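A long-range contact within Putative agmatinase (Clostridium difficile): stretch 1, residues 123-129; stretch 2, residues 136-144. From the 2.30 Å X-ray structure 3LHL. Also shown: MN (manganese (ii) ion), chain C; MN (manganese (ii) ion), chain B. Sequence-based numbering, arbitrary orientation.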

# COMPACT_ATOMS: atom_id res chain seq x y z
N HIS A 123 2.17 -11.76 2.78
CA HIS A 123 1.09 -12.45 3.48
C HIS A 123 -0.28 -12.25 2.83
O HIS A 123 -0.54 -11.20 2.23
N THR A 124 -1.14 -13.25 2.96
CA THR A 124 -2.48 -13.21 2.40
C THR A 124 -3.36 -12.17 3.08
O THR A 124 -4.13 -11.46 2.42
N ASP A 125 -3.25 -12.07 4.41
CA ASP A 125 -4.06 -11.13 5.18
C ASP A 125 -5.54 -11.49 5.05
O ASP A 125 -6.42 -10.63 5.20
N LEU A 126 -5.83 -12.76 4.77
CA LEU A 126 -7.20 -13.20 4.60
C LEU A 126 -7.85 -13.82 5.84
O LEU A 126 -9.05 -14.09 5.83
N ARG A 127 -7.09 -14.05 6.90
CA ARG A 127 -7.71 -14.65 8.07
C ARG A 127 -8.77 -13.73 8.67
O ARG A 127 -8.66 -12.50 8.61
N GLU A 128 -9.81 -14.35 9.23
CA GLU A 128 -10.94 -13.63 9.83
C GLU A 128 -10.53 -12.83 11.07
O GLU A 128 -11.00 -11.72 11.28
N GLU A 129 -9.64 -13.40 11.88
CA GLU A 129 -9.18 -12.73 13.09
C GLU A 129 -7.71 -13.00 13.34
O GLU A 129 -7.13 -13.94 12.79
N SER A 136 -7.28 -6.23 12.25
CA SER A 136 -5.85 -6.39 12.46
C SER A 136 -5.14 -6.21 11.12
O SER A 136 -5.78 -6.23 10.07
N HIS A 137 -3.82 -6.04 11.17
CA HIS A 137 -3.07 -5.89 9.93
C HIS A 137 -3.14 -7.20 9.14
O HIS A 137 -3.02 -7.20 7.91
N ALA A 138 -3.35 -8.31 9.85
CA ALA A 138 -3.41 -9.64 9.24
C ALA A 138 -4.78 -10.07 8.70
O ALA A 138 -4.91 -11.16 8.13
N THR A 139 -5.79 -9.22 8.86
CA THR A 139 -7.13 -9.55 8.38
C THR A 139 -7.64 -8.48 7.43
O THR A 139 -8.77 -8.56 6.96
N VAL A 140 -6.82 -7.47 7.16
CA VAL A 140 -7.24 -6.36 6.31
C VAL A 140 -7.88 -6.73 4.97
O VAL A 140 -8.91 -6.15 4.60
N ILE A 141 -7.32 -7.69 4.24
CA ILE A 141 -7.90 -8.05 2.96
C ILE A 141 -9.23 -8.77 3.11
O ILE A 141 -10.11 -8.65 2.26
N LYS A 142 -9.39 -9.51 4.21
CA LYS A 142 -10.64 -10.22 4.45
C LYS A 142 -11.70 -9.15 4.71
O LYS A 142 -12.82 -9.25 4.22
N ARG A 143 -11.33 -8.12 5.47
CA ARG A 143 -12.26 -7.03 5.76
C ARG A 143 -12.68 -6.36 4.46
O ARG A 143 -13.86 -6.06 4.27
N ILE A 144 -11.72 -6.14 3.57
CA ILE A 144 -12.01 -5.52 2.29
C ILE A 144 -12.86 -6.42 1.41
O ILE A 144 -13.73 -5.94 0.69

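D125 anchors this contact. Its CA-to-CB bond points toward the second stretch, which sets CB 3.7 Å from I141 CG1; chi1 m (-76°) then directs the carboxylate, whose OD2 lies 3.5 Å from V140 CG1 and binds the chain B manganese at 2.4 Å. One residue thus serves both metal and packing. Its backbone O faces the start of the helix, accepting weak hydrogen bonds from I141 N (3.2 Å) and K142 N (3.3 Å), and its CA makes a CA-H...O contact with A138 O at 3.1 Å.

E128 works differently. CA-to-CB points away, yet chi1 t and chi2 p bring the carboxylate back to the helix, where it is shared between two cations: OE1 forms a salt bridge with K142 NZ (2.7 Å), and OE2 one with R143 NH2 (2.6 Å). K142, pointing toward stretch 1 with chi1 t and chi2 p, also sets its CB 3.3 Å from L126 O. Water 1 links L126 O to K142 NZ, the latter weakly.

L126 (m, t) points away at CB, but its CD2 reaches I141 CG2 at 3.5 Å. T139 CG2 lies 3.0 Å from R127 O. Water 2 donates to A138 O (2.7 Å) and weakly accepts from R127 NE (3.1 Å).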

# COMPACT_ATOMS: atom_id res chain seq x y z
CB HIS A 123 1.03 -11.97 4.94
CG HIS A 123 2.37 -11.91 5.59
ND1 HIS A 123 3.18 -10.79 5.51
CD2 HIS A 123 3.09 -12.85 6.25
CE1 HIS A 123 4.34 -11.05 6.10
NE2 HIS A 123 4.31 -12.29 6.56
CB THR A 124 -3.20 -14.59 2.52
OG1 THR A 124 -3.55 -14.82 3.89
CG2 THR A 124 -2.30 -15.73 2.03
CB ASP A 125 -3.83 -9.69 4.69
CG ASP A 125 -2.51 -9.13 5.17
OD1 ASP A 125 -1.86 -9.77 6.01
OD2 ASP A 125 -2.14 -8.03 4.71
CB LEU A 126 -7.28 -14.18 3.43
CG LEU A 126 -7.20 -13.56 2.03
CD1 LEU A 126 -7.26 -14.65 0.97
CD2 LEU A 126 -8.35 -12.58 1.83
CB ARG A 127 -6.66 -15.03 9.12
CG ARG A 127 -5.97 -13.89 9.83
CD ARG A 127 -4.80 -14.45 10.63
NE ARG A 127 -3.82 -15.06 9.73
CZ ARG A 127 -2.87 -15.91 10.10
NH1 ARG A 127 -2.76 -16.28 11.37
NH2 ARG A 127 -2.02 -16.38 9.20
CB GLU A 128 -12.04 -14.63 10.18
CG GLU A 128 -13.32 -14.03 10.76
CD GLU A 128 -13.98 -13.00 9.85
OE1 GLU A 128 -13.88 -13.13 8.61
OE2 GLU A 128 -14.61 -12.07 10.38
CB GLU A 129 -9.95 -13.19 14.33
CG GLU A 129 -11.43 -12.88 14.37
CD GLU A 129 -12.01 -13.12 15.76
OE1 GLU A 129 -11.54 -14.05 16.45
OE2 GLU A 129 -12.94 -12.38 16.15
CB SER A 136 -5.57 -7.80 13.00
OG SER A 136 -4.20 -8.14 12.89
CB HIS A 137 -1.60 -5.55 10.23
CG HIS A 137 -0.91 -6.52 11.14
ND1 HIS A 137 -0.97 -6.43 12.51
CD2 HIS A 137 -0.14 -7.61 10.87
CE1 HIS A 137 -0.26 -7.41 13.05
NE2 HIS A 137 0.25 -8.14 12.08
CB ALA A 138 -2.92 -10.68 10.24
CB THR A 139 -8.14 -9.64 9.54
OG1 THR A 139 -8.36 -8.32 10.06
CG2 THR A 139 -7.62 -10.54 10.67
CB VAL A 140 -6.06 -5.36 6.07
CG1 VAL A 140 -4.99 -5.99 5.17
CG2 VAL A 140 -6.60 -4.07 5.46
CB ILE A 141 -6.92 -8.91 2.12
CG1 ILE A 141 -5.64 -8.12 1.86
CG2 ILE A 141 -7.56 -9.29 0.78
CD1 ILE A 141 -5.87 -6.78 1.19
CB LYS A 142 -10.51 -11.14 5.67
CG LYS A 142 -11.76 -11.96 5.96
CD LYS A 142 -12.11 -12.89 4.80
CE LYS A 142 -13.44 -13.58 5.03
NZ LYS A 142 -13.45 -14.41 6.26
CB ARG A 143 -11.60 -5.98 6.66
CG ARG A 143 -11.41 -6.45 8.08
CD ARG A 143 -12.74 -6.93 8.66
NE ARG A 143 -12.51 -8.10 9.49
CZ ARG A 143 -13.05 -9.29 9.27
NH1 ARG A 143 -13.86 -9.49 8.25
NH2 ARG A 143 -12.74 -10.30 10.07
CB ILE A 144 -10.71 -5.13 1.56
CG1 ILE A 144 -10.03 -3.99 2.32
CG2 ILE A 144 -11.01 -4.76 0.11
CD1 ILE A 144 -8.70 -3.53 1.75
MN MN C . 2.74 -8.46 5.03
MN MN B . -0.08 -6.90 4.80
O HOH W 1 -10.96 -16.67 6.52
O HOH W 2 -3.01 -12.96 7.56